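Local atomic coordinates of Alp7A (Bacillus subtilis, PDB entry 5EC0), a protein that binds adenine nucleotide in an actin-like fold and probably forms the bacterial cytoskeletal filaments that drive plasmid segregation. Residues Pro130-Lys135 / Gly215-Leu220; Arg178-Val183 / Leu363-Gly368; Asp219-Pro224 / Asp234-Asn239. All coordinates share one frame; numbering follows the deposited sequence.

Contact 1. Residues Pro130-Lys135 / Gly215-Leu220; sequences PIWLLK and GGTDDL. With ADP (adenosine-5'-diphosphate), chain D.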
loop_
_atom_site.group_PDB
_atom_site.type_symbol
_atom_site.label_atom_id
_atom_site.label_comp_id
_atom_site.label_asym_id
_atom_site.label_seq_id
_atom_site.Cartn_x
_atom_site.Cartn_y
_atom_site.Cartn_z
ATOM N N PRO A 130 7.593 -2.327 6.316
ATOM C CA PRO A 130 7.366 -3.755 6.030
ATOM C C PRO A 130 8.114 -4.675 7.001
ATOM O O PRO A 130 9.201 -4.341 7.476
ATOM C CB PRO A 130 7.894 -3.925 4.595
ATOM C CG PRO A 130 8.937 -2.830 4.425
ATOM C CD PRO A 130 8.445 -1.668 5.301
ATOM N N ILE A 131 7.525 -5.832 7.283
ATOM C CA ILE A 131 8.101 -6.770 8.235
ATOM C C ILE A 131 9.464 -7.276 7.777
ATOM O O ILE A 131 10.361 -7.493 8.603
ATOM C CB ILE A 131 7.121 -7.944 8.503
ATOM C CG1 ILE A 131 5.896 -7.409 9.243
ATOM C CG2 ILE A 131 7.774 -9.065 9.333
ATOM C CD1 ILE A 131 4.768 -8.395 9.348
ATOM N N TRP A 132 9.655 -7.428 6.472
ATOM C CA TRP A 132 10.918 -7.974 5.996
ATOM C C TRP A 132 12.047 -6.995 6.327
ATOM O O TRP A 132 13.182 -7.400 6.564
ATOM C CB TRP A 132 10.879 -8.270 4.489
ATOM C CG TRP A 132 10.784 -7.046 3.595
ATOM C CD1 TRP A 132 9.658 -6.567 2.978
ATOM C CD2 TRP A 132 11.857 -6.165 3.208
ATOM N NE1 TRP A 132 9.965 -5.454 2.235
ATOM C CE2 TRP A 132 11.295 -5.184 2.363
ATOM C CE3 TRP A 132 13.227 -6.121 3.496
ATOM C CZ2 TRP A 132 12.067 -4.157 1.804
ATOM C CZ3 TRP A 132 13.990 -5.093 2.944
ATOM C CH2 TRP A 132 13.405 -4.127 2.105
ATOM N N LEU A 133 11.734 -5.704 6.342
ATOM C CA LEU A 133 12.729 -4.712 6.728
ATOM C C LEU A 133 12.932 -4.660 8.258
ATOM O O LEU A 133 14.054 -4.608 8.723
ATOM C CB LEU A 133 12.333 -3.338 6.186
ATOM C CG LEU A 133 13.370 -2.236 6.370
ATOM C CD1 LEU A 133 14.765 -2.730 5.972
ATOM C CD2 LEU A 133 12.995 -1.049 5.540
ATOM N N LEU A 134 11.850 -4.681 9.034
ATOM C CA LEU A 134 11.959 -4.639 10.498
ATOM C C LEU A 134 12.699 -5.840 11.101
ATOM O O LEU A 134 13.476 -5.690 12.044
ATOM C CB LEU A 134 10.567 -4.527 11.124
ATOM C CG LEU A 134 9.907 -3.165 10.853
ATOM C CD1 LEU A 134 8.404 -3.187 11.084
ATOM C CD2 LEU A 134 10.550 -2.049 11.686
ATOM N N LYS A 135 12.464 -7.027 10.558
ATOM C CA LYS A 135 13.039 -8.258 11.107
ATOM C C LYS A 135 14.557 -8.333 10.996
ATOM O O LYS A 135 15.184 -9.144 11.651
ATOM C CB LYS A 135 12.430 -9.479 10.419
ATOM C CG LYS A 135 11.006 -9.747 10.806
ATOM C CD LYS A 135 10.908 -10.513 12.104
ATOM C CE LYS A 135 11.108 -11.999 11.882
ATOM N NZ LYS A 135 10.669 -12.767 13.087
ATOM N N GLY A 215 2.415 -8.058 -4.037
ATOM C CA GLY A 215 3.067 -8.353 -5.304
ATOM C C GLY A 215 4.467 -8.902 -5.113
ATOM O O GLY A 215 4.871 -9.811 -5.828
ATOM N N GLY A 216 5.202 -8.376 -4.134
ATOM C CA GLY A 216 6.599 -8.752 -3.968
ATOM C C GLY A 216 6.954 -9.508 -2.697
ATOM O O GLY A 216 8.009 -10.146 -2.622
ATOM N N THR A 217 6.094 -9.419 -1.687
ATOM C CA THR A 217 6.263 -10.192 -0.447
ATOM C C THR A 217 4.929 -10.721 0.070
ATOM O O THR A 217 3.853 -10.224 -0.300
ATOM C CB THR A 217 6.900 -9.362 0.705
ATOM O OG1 THR A 217 5.998 -8.329 1.111
ATOM C CG2 THR A 217 8.234 -8.743 0.295
ATOM N N ASP A 218 5.011 -11.712 0.948
ATOM C CA ASP A 218 3.852 -12.186 1.695
ATOM C C ASP A 218 4.166 -12.167 3.189
ATOM O O ASP A 218 5.019 -12.913 3.659
ATOM C CB ASP A 218 3.451 -13.584 1.226
ATOM C CG ASP A 218 3.055 -13.598 -0.234
ATOM O OD1 ASP A 218 2.042 -12.955 -0.581
ATOM O OD2 ASP A 218 3.762 -14.235 -1.041
ATOM N N ASP A 219 3.485 -11.295 3.925
ATOM C CA ASP A 219 3.804 -11.069 5.334
ATOM C C ASP A 219 2.695 -11.576 6.250
ATOM O O ASP A 219 1.512 -11.297 6.032
ATOM C CB ASP A 219 4.058 -9.583 5.591
ATOM C CG ASP A 219 4.971 -8.956 4.544
ATOM O OD1 ASP A 219 6.203 -9.050 4.695
ATOM O OD2 ASP A 219 4.451 -8.380 3.565
ATOM N N LEU A 220 3.081 -12.323 7.275
ATOM C CA LEU A 220 2.101 -12.928 8.162
ATOM C C LEU A 220 2.318 -12.510 9.607
ATOM O O LEU A 220 3.458 -12.455 10.090
ATOM C CB LEU A 220 2.146 -14.454 8.041
ATOM C CG LEU A 220 1.886 -15.017 6.637
ATOM C CD1 LEU A 220 3.187 -15.294 5.915
ATOM C CD2 LEU A 220 1.058 -16.283 6.721
HETATM P PB ADP D . 2.928 -4.664 -3.001
HETATM O O1B ADP D . 2.903 -3.350 -2.229
HETATM O O2B ADP D . 3.997 -5.661 -2.589
HETATM O O3B ADP D . 2.839 -4.551 -4.505
HETATM P PA ADP D . 0.044 -4.745 -2.748
HETATM O O1A ADP D . 0.101 -3.290 -3.157
HETATM O O2A ADP D . -0.808 -5.170 -1.565
HETATM O O3A ADP D . 1.531 -5.370 -2.578
HETATM O "O5'" ADP D . -0.421 -5.613 -4.005
HETATM C "C5'" ADP D . -0.211 -5.190 -5.346
HETATM C "C4'" ADP D . -1.117 -6.089 -6.162
HETATM O "O4'" ADP D . -2.459 -5.648 -5.979
HETATM C "C3'" ADP D . -0.876 -6.040 -7.658
HETATM O "O3'" ADP D . -0.068 -7.142 -8.071
HETATM C "C2'" ADP D . -2.260 -6.165 -8.266
HETATM O "O2'" ADP D . -2.356 -7.452 -8.875
HETATM C "C1'" ADP D . -3.229 -6.080 -7.092
HETATM N N9 ADP D . -4.352 -5.136 -7.290
HETATM C C8 ADP D . -5.634 -5.458 -7.018
HETATM N N7 ADP D . -6.463 -4.421 -7.277
HETATM C C5 ADP D . -5.699 -3.406 -7.710
HETATM C C6 ADP D . -5.984 -2.026 -8.149
HETATM N N6 ADP D . -7.268 -1.572 -8.153
HETATM N N1 ADP D . -4.934 -1.264 -8.527
HETATM C C2 ADP D . -3.673 -1.751 -8.517
HETATM N N3 ADP D . -3.328 -3.005 -8.129
HETATM C C4 ADP D . -4.301 -3.872 -7.723
#
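The indole of Trp-132 meets Thr-217 through its CD1, which lies 3.7 Å from the methyl CG2 of the threonine; the methyl approaches obliquely and the two side chains cross at about a right angle. One face of the ring carries Pro-130 CG, 3.4 Å above its plane and offset toward the rim, with Leu-133 CB on the same face, also toward the rim. The carboxylate of Asp-219 is the second flat group. Thr-217 OG1 donates to OD2 at 2.9 Å, on the syn side and 24° out of plane, while OD1 is held by Ser-238 of the neighbouring strand. Ile-131 slides past this group in the opposite direction, its CD1 4.0 Å from Asp-219 CB. An alanine in place of Thr-217 would probably leave Asp-219 OD2 without this donor and open a gap beside the indole CD1. Upstream, Gly-215 N binds O3A of ADP at 3.2 Å, and Gly-216 N reaches O2B weakly. The glycine-rich turn running into a strand is consistent with the second phosphate loop of actin-like ATPases. Apolar contact sets helix 131-134 against the strand and the loop before it, whereas the paired donors fix the carboxylate's rotation.

Contact 2. Residues Arg178-Val183 / Leu363-Gly368; sequences RIESEV and LLNLYG
Asn-365 reaches Ser-181 because its CG stands anti to its own carbonyl carbon, beside the backbone N (chi1 -81°), which lets the carboxamide extend from the first turn of helix 364-386. On the other segment, Val-183 has CG1 in the crowded position between backbone N and carbonyl carbon (chi1 74°), and this methyl faces the same asparagine. The single hydrogen bond across the contact runs from Ser-181 N to Asn-365 OD1, 2.8 Å long and bent to 139° at the hydrogen; the N-H comes from above the carbonyl plane. The other end of the amide is also held: Asn-365 ND2 and Ser-181 OG both bind OD2 of Asp-212, so that one carboxylate oxygen clamps the two segments from a third. Val-183 CG1 fills in beside the bond, 3.9 Å from Asn-365 O and 4.0 Å from Asn-365 OD1. One turn further along the helix, Gly-368 CA makes a CA-H...O contact of 3.6 Å with Val-183 O. The backbones come so close here that a beta carbon on Gly-368 would fall within 2.3 Å of that oxygen.

An asparagine three residues before a glycine at the start of the C-terminal helix, packed on the turn after strand 166-179, is consistent with the paired connect motifs of the actin superfamily, which form the hinge between its two domains. Glu-180, on this turn, has its side chain about 4 Å from a bound magnesium ion. With OD1 and ND2 both engaged, the rotation of the Asn-365 amide is fixed, and the asparagine ties the turn to the C-terminal helix.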
loop_
_atom_site.group_PDB
_atom_site.type_symbol
_atom_site.label_atom_id
_atom_site.label_comp_id
_atom_site.label_asym_id
_atom_site.label_seq_id
_atom_site.Cartn_x
_atom_site.Cartn_y
_atom_site.Cartn_z
ATOM N N ARG A 178 4.192 2.884 12.004
ATOM C CA ARG A 178 3.633 1.641 12.523
ATOM C C ARG A 178 4.242 0.432 11.807
ATOM O O ARG A 178 5.181 0.576 11.037
ATOM C CB ARG A 178 2.107 1.628 12.362
ATOM C CG ARG A 178 1.411 2.864 12.891
ATOM C CD ARG A 178 1.736 3.176 14.374
ATOM N NE ARG A 178 1.033 4.400 14.742
ATOM C CZ ARG A 178 0.734 4.777 15.978
ATOM N NH1 ARG A 178 1.090 4.032 17.010
ATOM N NH2 ARG A 178 0.074 5.910 16.175
ATOM N N ILE A 179 3.708 -0.754 12.068
ATOM C CA ILE A 179 4.190 -1.974 11.425
ATOM C C ILE A 179 3.182 -2.444 10.396
ATOM O O ILE A 179 2.034 -2.761 10.758
ATOM C CB ILE A 179 4.426 -3.129 12.450
ATOM C CG1 ILE A 179 5.360 -2.676 13.567
ATOM C CG2 ILE A 179 5.004 -4.371 11.750
ATOM C CD1 ILE A 179 5.280 -3.555 14.819
ATOM N N GLU A 180 3.598 -2.481 9.129
ATOM C CA GLU A 180 2.771 -3.056 8.057
ATOM C C GLU A 180 2.230 -4.439 8.430
ATOM O O GLU A 180 2.885 -5.188 9.162
ATOM C CB GLU A 180 3.561 -3.176 6.746
ATOM C CG GLU A 180 3.409 -2.006 5.813
ATOM C CD GLU A 180 4.180 -2.182 4.512
ATOM O OE1 GLU A 180 4.029 -3.229 3.851
ATOM O OE2 GLU A 180 4.946 -1.264 4.159
ATOM N N SER A 181 1.037 -4.749 7.917
ATOM C CA SER A 181 0.347 -6.031 8.116
ATOM C C SER A 181 -0.247 -6.152 9.518
ATOM O O SER A 181 -1.429 -6.470 9.673
ATOM C CB SER A 181 1.290 -7.210 7.828
ATOM O OG SER A 181 2.037 -6.970 6.650
ATOM N N GLU A 182 0.568 -5.911 10.541
ATOM C CA GLU A 182 0.057 -5.906 11.905
ATOM C C GLU A 182 -0.923 -4.764 12.094
ATOM O O GLU A 182 -1.993 -4.978 12.666
ATOM C CB GLU A 182 1.198 -5.814 12.931
ATOM C CG GLU A 182 0.757 -5.843 14.403
ATOM C CD GLU A 182 0.381 -4.468 14.944
ATOM O OE1 GLU A 182 0.810 -3.452 14.360
ATOM O OE2 GLU A 182 -0.349 -4.396 15.954
ATOM N N VAL A 183 -0.581 -3.560 11.618
ATOM C CA VAL A 183 -1.422 -2.378 11.879
ATOM C C VAL A 183 -2.819 -2.502 11.245
ATOM O O VAL A 183 -3.777 -1.859 11.679
ATOM C CB VAL A 183 -0.746 -1.049 11.374
ATOM C CG1 VAL A 183 -0.787 -0.939 9.854
ATOM C CG2 VAL A 183 -1.419 0.171 11.995
ATOM N N LEU A 363 -6.555 -2.077 0.700
ATOM C CA LEU A 363 -6.385 -0.840 1.456
ATOM C C LEU A 363 -6.351 -1.029 2.971
ATOM O O LEU A 363 -6.300 -0.042 3.708
ATOM C CB LEU A 363 -7.494 0.146 1.105
ATOM C CG LEU A 363 -7.573 0.622 -0.353
ATOM C CD1 LEU A 363 -8.554 1.798 -0.502
ATOM C CD2 LEU A 363 -6.207 0.979 -0.894
ATOM N N LEU A 364 -6.350 -2.281 3.435
ATOM C CA LEU A 364 -6.516 -2.559 4.872
ATOM C C LEU A 364 -5.411 -1.929 5.749
ATOM O O LEU A 364 -5.707 -1.343 6.802
ATOM C CB LEU A 364 -6.580 -4.076 5.119
ATOM C CG LEU A 364 -7.361 -4.496 6.367
ATOM C CD1 LEU A 364 -8.841 -4.134 6.209
ATOM C CD2 LEU A 364 -7.205 -5.991 6.671
ATOM N N ASN A 365 -4.151 -2.055 5.334
ATOM C CA ASN A 365 -3.049 -1.422 6.077
ATOM C C ASN A 365 -3.279 0.097 6.225
ATOM O O ASN A 365 -3.241 0.643 7.342
ATOM C CB ASN A 365 -1.700 -1.685 5.392
ATOM C CG ASN A 365 -1.112 -3.060 5.728
ATOM O OD1 ASN A 365 -1.213 -3.537 6.857
ATOM N ND2 ASN A 365 -0.509 -3.702 4.735
ATOM N N LEU A 366 -3.531 0.763 5.096
ATOM C CA LEU A 366 -3.829 2.200 5.063
ATOM C C LEU A 366 -4.985 2.571 5.996
ATOM O O LEU A 366 -4.928 3.562 6.724
ATOM C CB LEU A 366 -4.173 2.634 3.642
ATOM C CG LEU A 366 -4.398 4.116 3.369
ATOM C CD1 LEU A 366 -3.287 4.926 3.964
ATOM C CD2 LEU A 366 -4.477 4.359 1.844
ATOM N N TYR A 367 -6.026 1.752 5.953
ATOM C CA TYR A 367 -7.223 1.953 6.745
ATOM C C TYR A 367 -6.932 1.788 8.230
ATOM O O TYR A 367 -7.520 2.472 9.067
ATOM C CB TYR A 367 -8.319 0.976 6.301
ATOM C CG TYR A 367 -9.095 1.457 5.096
ATOM C CD1 TYR A 367 -8.697 2.597 4.404
ATOM C CD2 TYR A 367 -10.244 0.794 4.667
ATOM C CE1 TYR A 367 -9.409 3.053 3.307
ATOM C CE2 TYR A 367 -10.972 1.253 3.582
ATOM C CZ TYR A 367 -10.547 2.379 2.905
ATOM O OH TYR A 367 -11.260 2.835 1.824
ATOM N N GLY A 368 -6.010 0.885 8.536
ATOM C CA GLY A 368 -5.546 0.690 9.894
ATOM C C GLY A 368 -4.830 1.933 10.380
ATOM O O GLY A 368 -5.027 2.363 11.511
#

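Contact 3. Residues Asp219-Pro224 / Asp234-Asn239; sequences DLVLLP and DSFVSN
Ser-238 OG donates to Asp-219 OD1 at 2.6 Å, meeting the oxygen on its anti side and well out of the carboxylate plane; the hydroxyl stands anti to the serine backbone N (chi1 -167°). This is the tight end of an antiparallel strand pair whose N-to-C directions make an angle of 163°. Next to it, Leu-220 and Val-237 form a hydrogen-bonded pair, with Leu-220 N to Val-237 O at 2.7 Å and Val-237 N to Leu-220 O at 2.8 Å. Leu-220 CD1 lies 3.3 Å from Asn-239 ND2, an amide nitrogen buried here with no hydrogen-bond partner in the model. Val-221 and Phe-236 form a non-hydrogen-bonded pair; they point the same way, side by side, with Val-221 CG1 4.1 Å obliquely from the ring at CE2.

Beyond Val-221 and Phe-236 the bridges stop. Leu-222 N still binds Ser-235 O, but the side chains meet only CB to CB, at 4.0 Å, and a water enters, donating to Leu-222 O and lying 2.7 Å from Ser-235 OG.

Successive in the chain and joined by the connection 224-235, the two strands edge the five-stranded sheet of the C-terminal nucleotide-binding half: 236-239 is outermost, and 218-223 pairs on its other side with strand 207-213. Leu-220 and Val-237 pack on helix 292-313, while Asp-219, Val-221, Phe-236 and Ser-238 face helix 131-134.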
loop_
_atom_site.group_PDB
_atom_site.type_symbol
_atom_site.label_atom_id
_atom_site.label_comp_id
_atom_site.label_asym_id
_atom_site.label_seq_id
_atom_site.Cartn_x
_atom_site.Cartn_y
_atom_site.Cartn_z
ATOM N N ASP A 219 3.485 -11.295 3.925
ATOM C CA ASP A 219 3.804 -11.069 5.334
ATOM C C ASP A 219 2.695 -11.576 6.250
ATOM O O ASP A 219 1.512 -11.297 6.032
ATOM C CB ASP A 219 4.058 -9.583 5.591
ATOM C CG ASP A 219 4.971 -8.956 4.544
ATOM O OD1 ASP A 219 6.203 -9.050 4.695
ATOM O OD2 ASP A 219 4.451 -8.380 3.565
ATOM N N LEU A 220 3.081 -12.323 7.275
ATOM C CA LEU A 220 2.101 -12.928 8.162
ATOM C C LEU A 220 2.318 -12.510 9.607
ATOM O O LEU A 220 3.458 -12.455 10.090
ATOM C CB LEU A 220 2.146 -14.454 8.041
ATOM C CG LEU A 220 1.886 -15.017 6.637
ATOM C CD1 LEU A 220 3.187 -15.294 5.915
ATOM C CD2 LEU A 220 1.058 -16.283 6.721
ATOM N N VAL A 221 1.217 -12.202 10.288
ATOM C CA VAL A 221 1.255 -11.838 11.700
ATOM C C VAL A 221 0.331 -12.741 12.521
ATOM O O VAL A 221 -0.818 -12.961 12.143
ATOM C CB VAL A 221 0.834 -10.384 11.915
ATOM C CG1 VAL A 221 1.278 -9.917 13.293
ATOM C CG2 VAL A 221 1.432 -9.506 10.837
ATOM N N LEU A 222 0.821 -13.269 13.637
ATOM C CA LEU A 222 -0.026 -14.108 14.490
ATOM C C LEU A 222 -0.653 -13.254 15.598
ATOM O O LEU A 222 0.047 -12.760 16.484
ATOM C CB LEU A 222 0.773 -15.282 15.066
ATOM C CG LEU A 222 0.022 -16.329 15.906
ATOM C CD1 LEU A 222 -1.107 -16.929 15.089
ATOM C CD2 LEU A 222 0.973 -17.432 16.393
ATOM N N LEU A 223 -1.968 -13.049 15.517
ATOM C CA LEU A 223 -2.690 -12.253 16.510
ATOM C C LEU A 223 -3.457 -13.140 17.481
ATOM O O LEU A 223 -4.354 -13.881 17.075
ATOM C CB LEU A 223 -3.665 -11.279 15.839
ATOM C CG LEU A 223 -3.107 -10.396 14.713
ATOM C CD1 LEU A 223 -4.189 -9.507 14.140
ATOM C CD2 LEU A 223 -1.943 -9.557 15.180
ATOM N N PRO A 224 -3.116 -13.051 18.773
ATOM C CA PRO A 224 -3.839 -13.788 19.812
ATOM C C PRO A 224 -5.308 -13.379 19.848
ATOM O O PRO A 224 -5.630 -12.243 19.489
ATOM C CB PRO A 224 -3.117 -13.383 21.108
ATOM C CG PRO A 224 -1.780 -12.882 20.668
ATOM C CD PRO A 224 -2.022 -12.240 19.328
ATOM N N ASP A 234 8.597 -13.441 17.057
ATOM C CA ASP A 234 8.349 -14.666 16.298
ATOM C C ASP A 234 6.974 -14.675 15.639
ATOM O O ASP A 234 6.705 -15.513 14.772
ATOM C CB ASP A 234 8.484 -15.893 17.202
ATOM C CG ASP A 234 9.919 -16.181 17.581
ATOM O OD1 ASP A 234 10.776 -16.224 16.666
ATOM O OD2 ASP A 234 10.182 -16.369 18.791
ATOM N N SER A 235 6.112 -13.744 16.047
ATOM C CA SER A 235 4.752 -13.673 15.518
ATOM C C SER A 235 4.677 -12.874 14.219
ATOM O O SER A 235 3.592 -12.698 13.659
ATOM C CB SER A 235 3.807 -13.056 16.551
ATOM O OG SER A 235 3.867 -13.760 17.781
ATOM N N PHE A 236 5.834 -12.394 13.761
ATOM C CA PHE A 236 5.945 -11.593 12.542
ATOM C C PHE A 236 6.810 -12.325 11.535
ATOM O O PHE A 236 7.991 -12.547 11.801
ATOM C CB PHE A 236 6.600 -10.223 12.803
ATOM C CG PHE A 236 5.859 -9.321 13.751
ATOM C CD1 PHE A 236 6.054 -9.421 15.127
ATOM C CD2 PHE A 236 5.048 -8.305 13.265
ATOM C CE1 PHE A 236 5.408 -8.561 16.000
ATOM C CE2 PHE A 236 4.389 -7.437 14.124
ATOM C CZ PHE A 236 4.571 -7.564 15.500
ATOM N N VAL A 237 6.270 -12.672 10.369
ATOM C CA VAL A 237 7.084 -13.374 9.381
ATOM C C VAL A 237 6.872 -12.820 7.971
ATOM O O VAL A 237 5.749 -12.522 7.581
ATOM C CB VAL A 237 6.794 -14.892 9.400
ATOM C CG1 VAL A 237 7.468 -15.592 8.229
ATOM C CG2 VAL A 237 7.247 -15.519 10.732
ATOM N N SER A 238 7.969 -12.663 7.226
ATOM C CA SER A 238 7.909 -12.247 5.830
ATOM C C SER A 238 8.466 -13.320 4.884
ATOM O O SER A 238 9.500 -13.920 5.170
ATOM C CB SER A 238 8.669 -10.937 5.645
ATOM O OG SER A 238 8.374 -10.358 4.387
ATOM N N ASN A 239 7.783 -13.559 3.760
ATOM C CA ASN A 239 8.258 -14.510 2.732
ATOM C C ASN A 239 8.605 -13.855 1.401
ATOM O O ASN A 239 7.980 -12.862 1.035
ATOM C CB ASN A 239 7.197 -15.568 2.463
ATOM C CG ASN A 239 7.029 -16.528 3.604
ATOM O OD1 ASN A 239 7.849 -17.420 3.805
ATOM N ND2 ASN A 239 5.954 -16.358 4.360
HETATM O O HOH W 1 1.434 -13.659 18.857
#

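In the fold
Contacts 1 and 2 are buried and lie near the nucleotide, whereas contact 3 is only partly buried, at the edge of the five-stranded sheet and farther from the chain's centre. Contacts 1 and 3 share strand 218-223: the first sets a short helix against it with no direct hydrogen bond, the third pairs it with the edge strand through backbone hydrogen bonds. Contact 2 joins other elements, the turn after strand 166-179 and the C-terminal helix. The turn still touches the shared strand, since Ser-181 OG lies 3.5 Å from Asp-219 CB. The chemistry thus differs: apolar contact in 1, one side-chain-to-backbone bond in 2, backbone pairing plus one hydroxyl-carboxylate bond in 3.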